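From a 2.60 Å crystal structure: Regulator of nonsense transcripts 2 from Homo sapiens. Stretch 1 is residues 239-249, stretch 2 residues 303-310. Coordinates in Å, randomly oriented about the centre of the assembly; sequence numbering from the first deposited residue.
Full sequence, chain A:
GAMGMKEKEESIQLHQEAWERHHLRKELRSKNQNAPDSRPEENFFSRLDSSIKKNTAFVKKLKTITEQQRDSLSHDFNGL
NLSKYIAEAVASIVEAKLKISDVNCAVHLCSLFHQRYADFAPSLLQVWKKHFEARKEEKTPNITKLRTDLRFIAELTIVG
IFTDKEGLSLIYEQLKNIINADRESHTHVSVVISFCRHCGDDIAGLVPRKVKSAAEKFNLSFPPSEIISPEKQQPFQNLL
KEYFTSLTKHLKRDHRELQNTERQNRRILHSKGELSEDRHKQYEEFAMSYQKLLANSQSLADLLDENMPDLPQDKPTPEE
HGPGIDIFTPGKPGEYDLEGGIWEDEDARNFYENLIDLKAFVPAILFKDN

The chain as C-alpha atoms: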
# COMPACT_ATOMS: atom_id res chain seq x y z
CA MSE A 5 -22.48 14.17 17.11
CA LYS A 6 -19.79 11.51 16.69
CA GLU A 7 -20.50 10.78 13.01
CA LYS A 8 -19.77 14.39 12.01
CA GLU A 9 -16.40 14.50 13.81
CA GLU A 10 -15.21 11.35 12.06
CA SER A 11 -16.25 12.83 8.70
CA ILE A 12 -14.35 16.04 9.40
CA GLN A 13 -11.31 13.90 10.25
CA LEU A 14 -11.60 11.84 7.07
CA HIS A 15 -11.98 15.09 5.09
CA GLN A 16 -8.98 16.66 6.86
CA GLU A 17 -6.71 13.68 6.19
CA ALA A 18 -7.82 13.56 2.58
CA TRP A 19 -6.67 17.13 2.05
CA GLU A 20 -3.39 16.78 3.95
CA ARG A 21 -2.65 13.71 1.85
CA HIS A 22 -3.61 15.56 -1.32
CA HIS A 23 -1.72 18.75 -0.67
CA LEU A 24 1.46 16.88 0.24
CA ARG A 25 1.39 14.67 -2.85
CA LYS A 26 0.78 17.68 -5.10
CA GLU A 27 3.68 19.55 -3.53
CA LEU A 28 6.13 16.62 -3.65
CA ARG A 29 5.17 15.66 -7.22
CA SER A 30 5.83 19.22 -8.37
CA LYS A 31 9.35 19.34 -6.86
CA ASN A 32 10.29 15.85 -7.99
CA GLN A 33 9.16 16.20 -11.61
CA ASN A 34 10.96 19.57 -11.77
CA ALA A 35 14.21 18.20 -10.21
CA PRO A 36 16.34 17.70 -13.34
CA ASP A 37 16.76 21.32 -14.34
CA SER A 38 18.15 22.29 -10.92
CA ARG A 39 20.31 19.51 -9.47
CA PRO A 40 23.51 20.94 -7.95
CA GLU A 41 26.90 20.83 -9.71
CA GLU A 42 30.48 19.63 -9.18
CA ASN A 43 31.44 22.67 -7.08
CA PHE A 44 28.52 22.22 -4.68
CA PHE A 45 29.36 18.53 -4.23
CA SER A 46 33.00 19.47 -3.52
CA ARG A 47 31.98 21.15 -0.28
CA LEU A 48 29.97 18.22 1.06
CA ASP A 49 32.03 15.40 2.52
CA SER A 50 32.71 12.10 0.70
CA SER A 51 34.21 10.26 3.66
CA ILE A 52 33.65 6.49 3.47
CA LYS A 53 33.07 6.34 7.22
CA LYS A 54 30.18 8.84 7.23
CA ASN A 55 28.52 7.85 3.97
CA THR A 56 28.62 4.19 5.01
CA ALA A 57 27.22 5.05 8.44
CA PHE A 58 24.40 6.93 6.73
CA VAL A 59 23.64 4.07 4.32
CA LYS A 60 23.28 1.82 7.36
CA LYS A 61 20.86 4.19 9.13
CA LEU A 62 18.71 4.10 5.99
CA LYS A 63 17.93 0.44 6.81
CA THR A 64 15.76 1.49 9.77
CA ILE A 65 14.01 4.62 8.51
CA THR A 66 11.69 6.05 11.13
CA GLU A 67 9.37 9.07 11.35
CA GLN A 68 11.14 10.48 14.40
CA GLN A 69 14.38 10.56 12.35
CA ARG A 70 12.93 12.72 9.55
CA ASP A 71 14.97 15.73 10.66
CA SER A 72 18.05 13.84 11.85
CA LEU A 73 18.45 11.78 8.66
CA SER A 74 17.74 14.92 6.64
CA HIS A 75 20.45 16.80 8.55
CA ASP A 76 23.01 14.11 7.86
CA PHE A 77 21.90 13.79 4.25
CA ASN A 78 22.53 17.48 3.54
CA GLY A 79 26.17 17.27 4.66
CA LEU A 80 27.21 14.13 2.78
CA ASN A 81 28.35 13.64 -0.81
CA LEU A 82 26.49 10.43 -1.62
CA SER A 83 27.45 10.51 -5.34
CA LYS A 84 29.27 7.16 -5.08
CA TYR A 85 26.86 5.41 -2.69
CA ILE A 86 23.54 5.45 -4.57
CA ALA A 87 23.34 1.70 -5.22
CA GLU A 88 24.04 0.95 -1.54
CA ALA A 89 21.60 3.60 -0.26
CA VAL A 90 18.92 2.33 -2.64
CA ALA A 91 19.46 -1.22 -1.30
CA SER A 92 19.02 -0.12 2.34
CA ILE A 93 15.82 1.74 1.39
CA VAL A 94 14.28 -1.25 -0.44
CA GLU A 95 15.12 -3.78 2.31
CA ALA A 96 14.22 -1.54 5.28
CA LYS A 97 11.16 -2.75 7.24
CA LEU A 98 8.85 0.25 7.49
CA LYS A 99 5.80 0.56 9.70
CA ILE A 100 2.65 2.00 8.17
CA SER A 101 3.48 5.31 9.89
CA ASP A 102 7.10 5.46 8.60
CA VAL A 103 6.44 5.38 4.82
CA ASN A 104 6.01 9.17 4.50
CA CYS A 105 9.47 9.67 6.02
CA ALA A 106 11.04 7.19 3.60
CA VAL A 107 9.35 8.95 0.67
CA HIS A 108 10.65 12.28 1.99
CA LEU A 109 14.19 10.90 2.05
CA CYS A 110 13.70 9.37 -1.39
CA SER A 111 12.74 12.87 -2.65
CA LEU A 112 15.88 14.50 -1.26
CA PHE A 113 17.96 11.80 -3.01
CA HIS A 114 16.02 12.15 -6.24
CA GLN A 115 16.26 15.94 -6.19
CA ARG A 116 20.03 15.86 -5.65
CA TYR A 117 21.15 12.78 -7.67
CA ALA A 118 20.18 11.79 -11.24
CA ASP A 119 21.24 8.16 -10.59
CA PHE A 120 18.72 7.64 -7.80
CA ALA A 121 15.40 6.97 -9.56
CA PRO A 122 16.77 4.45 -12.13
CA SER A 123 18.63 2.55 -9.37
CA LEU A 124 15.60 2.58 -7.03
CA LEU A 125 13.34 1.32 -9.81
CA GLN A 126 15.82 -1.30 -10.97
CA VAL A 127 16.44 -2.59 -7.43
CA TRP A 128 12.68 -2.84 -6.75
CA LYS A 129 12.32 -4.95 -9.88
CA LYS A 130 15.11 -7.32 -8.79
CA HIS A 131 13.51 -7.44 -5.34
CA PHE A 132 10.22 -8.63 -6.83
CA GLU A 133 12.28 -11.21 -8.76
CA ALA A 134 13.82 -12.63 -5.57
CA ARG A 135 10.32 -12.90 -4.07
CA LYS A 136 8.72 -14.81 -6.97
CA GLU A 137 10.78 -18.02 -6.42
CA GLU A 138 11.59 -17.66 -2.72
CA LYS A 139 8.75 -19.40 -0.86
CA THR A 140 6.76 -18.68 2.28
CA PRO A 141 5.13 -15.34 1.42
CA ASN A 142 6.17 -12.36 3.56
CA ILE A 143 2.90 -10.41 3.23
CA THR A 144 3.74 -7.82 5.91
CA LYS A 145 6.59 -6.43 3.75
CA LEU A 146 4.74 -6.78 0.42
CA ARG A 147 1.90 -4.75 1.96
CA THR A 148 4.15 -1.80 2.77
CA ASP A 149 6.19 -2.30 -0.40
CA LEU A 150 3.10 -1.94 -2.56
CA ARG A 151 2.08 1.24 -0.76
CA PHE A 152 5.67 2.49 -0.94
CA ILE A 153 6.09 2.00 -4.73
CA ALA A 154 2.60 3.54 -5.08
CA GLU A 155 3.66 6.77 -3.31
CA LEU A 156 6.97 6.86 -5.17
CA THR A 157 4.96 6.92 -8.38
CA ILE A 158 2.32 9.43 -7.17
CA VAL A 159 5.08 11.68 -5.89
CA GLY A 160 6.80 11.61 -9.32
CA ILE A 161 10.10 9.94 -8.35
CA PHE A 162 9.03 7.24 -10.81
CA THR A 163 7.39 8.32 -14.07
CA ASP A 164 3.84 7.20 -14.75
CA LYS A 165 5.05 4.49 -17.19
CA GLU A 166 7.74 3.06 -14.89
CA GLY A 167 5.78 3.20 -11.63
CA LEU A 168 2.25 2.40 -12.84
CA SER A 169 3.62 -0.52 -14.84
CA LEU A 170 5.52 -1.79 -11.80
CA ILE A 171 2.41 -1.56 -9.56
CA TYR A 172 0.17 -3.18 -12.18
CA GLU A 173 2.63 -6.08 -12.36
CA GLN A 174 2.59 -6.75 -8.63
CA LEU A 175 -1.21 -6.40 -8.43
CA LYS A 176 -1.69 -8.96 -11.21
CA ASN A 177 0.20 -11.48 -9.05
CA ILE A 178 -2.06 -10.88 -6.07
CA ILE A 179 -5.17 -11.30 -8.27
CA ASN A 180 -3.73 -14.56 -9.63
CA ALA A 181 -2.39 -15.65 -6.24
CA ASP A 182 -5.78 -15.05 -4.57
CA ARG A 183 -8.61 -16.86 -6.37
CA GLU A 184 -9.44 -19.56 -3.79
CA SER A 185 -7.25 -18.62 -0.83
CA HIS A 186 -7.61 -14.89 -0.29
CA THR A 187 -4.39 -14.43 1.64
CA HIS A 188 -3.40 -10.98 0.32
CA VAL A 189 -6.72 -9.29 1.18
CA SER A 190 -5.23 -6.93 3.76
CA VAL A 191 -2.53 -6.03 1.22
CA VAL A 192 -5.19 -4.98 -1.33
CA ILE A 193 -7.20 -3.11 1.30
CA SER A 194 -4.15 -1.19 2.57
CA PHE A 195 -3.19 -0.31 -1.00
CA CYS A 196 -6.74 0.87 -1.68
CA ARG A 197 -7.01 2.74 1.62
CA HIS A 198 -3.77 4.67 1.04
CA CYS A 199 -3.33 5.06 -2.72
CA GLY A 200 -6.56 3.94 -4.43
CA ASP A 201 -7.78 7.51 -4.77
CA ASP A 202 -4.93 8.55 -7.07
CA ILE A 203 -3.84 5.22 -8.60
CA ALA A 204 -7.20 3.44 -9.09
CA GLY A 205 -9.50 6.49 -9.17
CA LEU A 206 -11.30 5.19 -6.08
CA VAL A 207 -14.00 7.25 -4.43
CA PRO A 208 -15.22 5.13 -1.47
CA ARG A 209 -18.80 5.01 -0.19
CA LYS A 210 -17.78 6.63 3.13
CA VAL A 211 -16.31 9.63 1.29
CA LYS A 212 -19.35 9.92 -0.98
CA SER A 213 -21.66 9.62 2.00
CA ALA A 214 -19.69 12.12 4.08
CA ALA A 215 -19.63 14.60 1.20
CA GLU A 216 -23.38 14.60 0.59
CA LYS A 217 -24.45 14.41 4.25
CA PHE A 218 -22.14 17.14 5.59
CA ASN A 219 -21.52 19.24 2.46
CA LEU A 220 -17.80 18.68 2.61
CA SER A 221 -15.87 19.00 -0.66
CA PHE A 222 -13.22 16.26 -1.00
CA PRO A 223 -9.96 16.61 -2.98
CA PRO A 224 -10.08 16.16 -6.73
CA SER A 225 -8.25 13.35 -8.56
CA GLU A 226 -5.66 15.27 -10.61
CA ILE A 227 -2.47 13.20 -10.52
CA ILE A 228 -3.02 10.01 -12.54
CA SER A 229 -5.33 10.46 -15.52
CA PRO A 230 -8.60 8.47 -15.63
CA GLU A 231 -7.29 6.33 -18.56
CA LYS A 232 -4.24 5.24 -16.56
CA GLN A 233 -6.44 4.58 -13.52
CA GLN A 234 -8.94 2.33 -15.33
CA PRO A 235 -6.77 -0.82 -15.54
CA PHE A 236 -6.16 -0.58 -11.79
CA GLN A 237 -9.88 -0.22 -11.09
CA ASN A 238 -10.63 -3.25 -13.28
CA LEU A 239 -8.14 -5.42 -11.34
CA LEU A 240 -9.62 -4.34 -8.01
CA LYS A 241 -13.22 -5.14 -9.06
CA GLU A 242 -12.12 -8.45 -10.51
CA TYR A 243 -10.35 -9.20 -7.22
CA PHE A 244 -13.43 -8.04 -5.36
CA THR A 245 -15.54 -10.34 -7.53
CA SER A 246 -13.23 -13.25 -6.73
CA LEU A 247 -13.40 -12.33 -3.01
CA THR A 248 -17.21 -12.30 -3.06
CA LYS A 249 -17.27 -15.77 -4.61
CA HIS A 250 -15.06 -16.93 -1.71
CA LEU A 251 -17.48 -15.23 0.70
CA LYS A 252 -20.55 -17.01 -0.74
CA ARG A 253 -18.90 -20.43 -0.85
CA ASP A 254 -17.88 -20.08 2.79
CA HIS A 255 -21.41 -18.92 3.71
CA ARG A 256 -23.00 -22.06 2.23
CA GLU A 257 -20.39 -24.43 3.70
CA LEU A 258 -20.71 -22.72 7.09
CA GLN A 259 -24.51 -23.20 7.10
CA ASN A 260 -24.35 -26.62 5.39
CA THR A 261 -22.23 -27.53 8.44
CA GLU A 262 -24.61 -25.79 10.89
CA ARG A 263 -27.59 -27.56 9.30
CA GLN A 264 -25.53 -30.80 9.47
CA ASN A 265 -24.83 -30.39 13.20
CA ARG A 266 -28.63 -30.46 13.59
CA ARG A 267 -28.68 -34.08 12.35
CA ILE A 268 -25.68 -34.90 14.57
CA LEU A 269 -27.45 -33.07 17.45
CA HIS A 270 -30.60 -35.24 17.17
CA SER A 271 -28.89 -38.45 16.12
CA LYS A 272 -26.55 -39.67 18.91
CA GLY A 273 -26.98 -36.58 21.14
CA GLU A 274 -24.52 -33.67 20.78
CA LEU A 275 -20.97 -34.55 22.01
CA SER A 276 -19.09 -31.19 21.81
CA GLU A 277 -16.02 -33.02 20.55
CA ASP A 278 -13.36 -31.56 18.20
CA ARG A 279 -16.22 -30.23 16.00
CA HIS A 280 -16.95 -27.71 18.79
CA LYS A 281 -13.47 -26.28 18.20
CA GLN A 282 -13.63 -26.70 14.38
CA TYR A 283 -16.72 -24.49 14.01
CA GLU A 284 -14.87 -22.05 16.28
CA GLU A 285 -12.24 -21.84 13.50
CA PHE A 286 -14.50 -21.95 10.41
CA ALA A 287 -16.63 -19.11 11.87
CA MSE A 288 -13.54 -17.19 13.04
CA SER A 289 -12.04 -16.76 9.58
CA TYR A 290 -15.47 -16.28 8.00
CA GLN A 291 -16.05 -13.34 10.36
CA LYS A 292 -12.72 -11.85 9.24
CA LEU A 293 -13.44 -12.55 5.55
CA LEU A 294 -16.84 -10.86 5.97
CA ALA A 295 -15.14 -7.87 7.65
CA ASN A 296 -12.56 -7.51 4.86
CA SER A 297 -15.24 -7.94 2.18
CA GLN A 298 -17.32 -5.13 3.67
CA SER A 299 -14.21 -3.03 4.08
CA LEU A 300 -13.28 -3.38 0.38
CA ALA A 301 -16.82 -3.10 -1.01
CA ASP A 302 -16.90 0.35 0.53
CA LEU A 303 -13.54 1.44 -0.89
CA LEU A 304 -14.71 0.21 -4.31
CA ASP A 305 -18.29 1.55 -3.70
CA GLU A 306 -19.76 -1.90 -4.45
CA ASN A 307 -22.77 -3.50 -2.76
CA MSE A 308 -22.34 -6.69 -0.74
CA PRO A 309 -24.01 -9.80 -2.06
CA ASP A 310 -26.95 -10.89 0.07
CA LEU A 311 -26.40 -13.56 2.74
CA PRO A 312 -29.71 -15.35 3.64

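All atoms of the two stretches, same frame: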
# COMPACT_ATOMS: atom_id res chain seq x y z
N LEU A 239 -8.77 -4.38 -12.17
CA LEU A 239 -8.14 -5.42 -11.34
C LEU A 239 -8.81 -5.51 -9.97
O LEU A 239 -9.14 -6.61 -9.50
CB LEU A 239 -6.64 -5.16 -11.16
CG LEU A 239 -5.75 -5.33 -12.39
CD1 LEU A 239 -4.29 -5.13 -12.00
CD2 LEU A 239 -5.94 -6.69 -13.06
N LEU A 240 -9.03 -4.37 -9.34
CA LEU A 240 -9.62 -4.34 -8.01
C LEU A 240 -11.03 -4.92 -7.97
O LEU A 240 -11.37 -5.66 -7.05
CB LEU A 240 -9.60 -2.91 -7.45
CG LEU A 240 -8.19 -2.37 -7.18
CD1 LEU A 240 -8.21 -0.86 -7.04
CD2 LEU A 240 -7.59 -3.03 -5.95
N LYS A 241 -11.85 -4.60 -8.98
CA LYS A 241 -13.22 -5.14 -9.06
C LYS A 241 -13.21 -6.64 -9.30
O LYS A 241 -13.97 -7.39 -8.69
CB LYS A 241 -14.03 -4.44 -10.16
CG LYS A 241 -14.97 -3.37 -9.63
CD LYS A 241 -14.97 -2.10 -10.47
CE LYS A 241 -15.79 -0.99 -9.81
NZ LYS A 241 -15.59 0.31 -10.49
N GLU A 242 -12.33 -7.05 -10.20
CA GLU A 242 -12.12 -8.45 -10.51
C GLU A 242 -11.65 -9.22 -9.28
O GLU A 242 -12.11 -10.33 -9.03
CB GLU A 242 -11.09 -8.54 -11.63
CG GLU A 242 -10.98 -9.89 -12.29
CD GLU A 242 -9.79 -9.92 -13.23
OE1 GLU A 242 -9.57 -8.90 -13.93
OE2 GLU A 242 -9.07 -10.94 -13.25
N TYR A 243 -10.75 -8.62 -8.51
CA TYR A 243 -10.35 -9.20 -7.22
C TYR A 243 -11.55 -9.25 -6.30
O TYR A 243 -11.82 -10.27 -5.67
CB TYR A 243 -9.26 -8.37 -6.56
CG TYR A 243 -8.74 -8.97 -5.27
CD1 TYR A 243 -7.67 -9.85 -5.27
CD2 TYR A 243 -9.32 -8.65 -4.04
CE1 TYR A 243 -7.18 -10.40 -4.09
CE2 TYR A 243 -8.85 -9.19 -2.86
CZ TYR A 243 -7.78 -10.07 -2.89
OH TYR A 243 -7.30 -10.62 -1.71
N PHE A 244 -12.27 -8.14 -6.22
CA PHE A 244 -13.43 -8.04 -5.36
C PHE A 244 -14.47 -9.09 -5.73
O PHE A 244 -15.09 -9.69 -4.84
CB PHE A 244 -14.05 -6.65 -5.45
CG PHE A 244 -15.32 -6.53 -4.68
CD1 PHE A 244 -15.29 -6.48 -3.29
CD2 PHE A 244 -16.55 -6.51 -5.33
CE1 PHE A 244 -16.47 -6.39 -2.56
CE2 PHE A 244 -17.73 -6.42 -4.60
CZ PHE A 244 -17.69 -6.36 -3.22
N THR A 245 -14.68 -9.27 -7.03
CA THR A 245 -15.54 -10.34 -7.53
C THR A 245 -15.10 -11.71 -7.00
O THR A 245 -15.87 -12.45 -6.37
CB THR A 245 -15.52 -10.37 -9.07
OG1 THR A 245 -16.13 -9.17 -9.56
CG2 THR A 245 -16.24 -11.59 -9.61
N SER A 246 -13.83 -12.04 -7.24
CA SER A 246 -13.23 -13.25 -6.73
C SER A 246 -13.46 -13.39 -5.22
O SER A 246 -13.82 -14.46 -4.74
CB SER A 246 -11.73 -13.27 -7.06
OG SER A 246 -11.01 -13.99 -6.08
N LEU A 247 -13.26 -12.31 -4.47
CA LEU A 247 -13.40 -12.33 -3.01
C LEU A 247 -14.84 -12.59 -2.57
O LEU A 247 -15.07 -13.16 -1.50
CB LEU A 247 -12.90 -11.01 -2.41
CG LEU A 247 -12.97 -10.87 -0.89
CD1 LEU A 247 -12.03 -11.85 -0.20
CD2 LEU A 247 -12.65 -9.44 -0.48
N THR A 248 -15.79 -12.15 -3.38
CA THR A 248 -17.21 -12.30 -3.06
C THR A 248 -17.69 -13.72 -3.36
O THR A 248 -18.53 -14.26 -2.64
CB THR A 248 -18.06 -11.22 -3.76
OG1 THR A 248 -18.29 -10.15 -2.83
CG2 THR A 248 -19.40 -11.76 -4.24
N LYS A 249 -17.13 -14.32 -4.41
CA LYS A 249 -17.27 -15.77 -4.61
C LYS A 249 -16.84 -16.53 -3.35
O LYS A 249 -17.60 -17.33 -2.81
CB LYS A 249 -16.43 -16.25 -5.80
CG LYS A 249 -17.22 -16.51 -7.08
CD LYS A 249 -17.72 -15.23 -7.73
CE LYS A 249 -18.11 -15.47 -9.18
NZ LYS A 249 -18.79 -14.30 -9.80
N LEU A 303 -14.62 0.79 -0.15
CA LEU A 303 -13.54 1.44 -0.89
C LEU A 303 -13.84 1.43 -2.40
O LEU A 303 -13.65 2.42 -3.09
CB LEU A 303 -12.20 0.77 -0.57
CG LEU A 303 -11.58 1.04 0.82
CD1 LEU A 303 -10.81 -0.16 1.35
CD2 LEU A 303 -10.69 2.28 0.83
N LEU A 304 -14.35 0.31 -2.90
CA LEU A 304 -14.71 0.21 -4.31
C LEU A 304 -16.16 0.67 -4.61
O LEU A 304 -16.57 0.65 -5.76
CB LEU A 304 -14.50 -1.21 -4.80
CG LEU A 304 -13.08 -1.76 -4.60
CD1 LEU A 304 -12.95 -3.18 -5.12
CD2 LEU A 304 -12.07 -0.85 -5.28
N ASP A 305 -16.89 1.10 -3.58
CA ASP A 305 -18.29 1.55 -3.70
C ASP A 305 -19.24 0.48 -4.28
O ASP A 305 -20.21 0.81 -4.96
CB ASP A 305 -18.38 2.85 -4.52
CG ASP A 305 -19.78 3.50 -4.48
OD1 ASP A 305 -20.50 3.35 -3.46
OD2 ASP A 305 -20.15 4.14 -5.49
N GLU A 306 -18.94 -0.78 -4.00
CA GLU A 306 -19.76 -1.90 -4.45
C GLU A 306 -20.71 -2.35 -3.34
O GLU A 306 -20.41 -2.17 -2.15
CB GLU A 306 -18.86 -3.07 -4.87
CG GLU A 306 -18.07 -2.82 -6.14
CD GLU A 306 -18.94 -2.78 -7.38
OE1 GLU A 306 -20.15 -3.08 -7.30
OE2 GLU A 306 -18.41 -2.47 -8.47
N ASN A 307 -21.86 -2.90 -3.73
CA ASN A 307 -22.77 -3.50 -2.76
C ASN A 307 -22.27 -4.88 -2.37
O ASN A 307 -21.55 -5.53 -3.14
CB ASN A 307 -24.21 -3.59 -3.31
CG ASN A 307 -25.00 -2.31 -3.13
OD1 ASN A 307 -24.93 -1.67 -2.08
ND2 ASN A 307 -25.77 -1.93 -4.15
N MSE A 308 -22.64 -5.33 -1.17
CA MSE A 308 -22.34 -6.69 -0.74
C MSE A 308 -23.38 -7.61 -1.30
O MSE A 308 -24.56 -7.25 -1.37
CB MSE A 308 -22.42 -6.80 0.78
CG MSE A 308 -21.45 -7.85 1.32
SE MSE A 308 -19.63 -7.08 1.39
CE MSE A 308 -20.25 -5.49 2.39
N PRO A 309 -22.97 -8.83 -1.73
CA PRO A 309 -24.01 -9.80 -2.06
C PRO A 309 -24.82 -10.16 -0.83
O PRO A 309 -24.34 -9.99 0.30
CB PRO A 309 -23.21 -11.01 -2.56
CG PRO A 309 -21.86 -10.84 -1.94
CD PRO A 309 -21.63 -9.37 -1.99
N ASP A 310 -26.03 -10.66 -1.04
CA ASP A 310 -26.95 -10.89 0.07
C ASP A 310 -26.75 -12.28 0.67
O ASP A 310 -26.63 -13.27 -0.05
CB ASP A 310 -28.40 -10.69 -0.39
CG ASP A 310 -29.24 -9.99 0.66
OD1 ASP A 310 -28.98 -10.17 1.87
OD2 ASP A 310 -30.16 -9.23 0.27

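Stretch 1 is helical throughout and lies inside a longer helix that begins before Leu239 and runs on past Lys249. Stretch 2 starts at the end of another helix and then becomes an extended segment without regular secondary structure. Asp305 is the first residue to leave helical phi/psi. Its positive phi, 59°, belongs to a Schellman motif that closes the helix. From Glu306 to Asp310 the psi angles lie between 135° and 158°, so the chain is drawn out along the helix of stretch 1. The two segments run in the same general sense: Lys241 lies nearest Leu304 (CA to CA 7.3 Å), and Thr248 lies nearest Pro309 (CA to CA 7.3 Å).

No hydrogen bond crosses between the stretches. The contact rests on van der Waals packing and buries 416 Å², both sides summed. The helix meets its own backbone needs with i to i+4 bonds, such as Phe244 N to Leu240 O at 2.8 Å.

Leu239 is buried but out of reach of stretch 2. Leu240 makes the first contact. Its CB lies 3.9 Å from Leu304 CD2, an apolar pairing. Its carbonyl is also approached, with Leu240 O 3.5 Å from Leu304 CD1. That is a packing contact, since a methyl carbon is no conventional donor and the same oxygen already accepts the bond from Phe244 N.

Lys241 points sideways, and its long aliphatic chain reaches Glu306. Lys241 CE comes within 3.3 Å of Glu306 OE2. The charged ends are less close: Lys241 NZ is 4.4 Å from Glu306 OE2, beyond a salt bridge. The opposite charges can still attract each other at this range. Lys241 NZ also has a hydrogen bond to a residue just outside the stretches.

Glu242 and Tyr243 make no contact with stretch 2. Phe244 is the centre of the packing and is buried. It points toward stretch 2 and touches three of its residues. Phe244 CB lies 3.7 Å from Leu304 CD1, so Leu304 packs against both Leu240 and Phe244, one helical turn apart. Further out on the ring, Phe244 CE2 is 3.5 Å from Glu306 CB. Here the aliphatic base of the glutamate meets the aromatic ring, while its carboxylate lies near Lys241. Asn307 O sits at the ring edge, near its plane, 3.9 Å from Phe244 CZ. This suits the chemistry, because the edge of an aromatic ring carries slightly positive hydrogens.

Thr245, Ser246 and Leu247 do not touch stretch 2. Thr245 OG1 instead donates to Lys241 O at 2.9 Å, a bond within the helix.

Thr248 completes the contact, one turn beyond Phe244. It points toward stretch 2, and its methyl Thr248 CG2 packs 3.5 Å from Pro309 CG. The pairing is between carbon atoms of a methyl and a proline ring. Met308, a selenomethionine, points away between Asn307 and Pro309. Lys249 also points away, and Asp310 is out of reach.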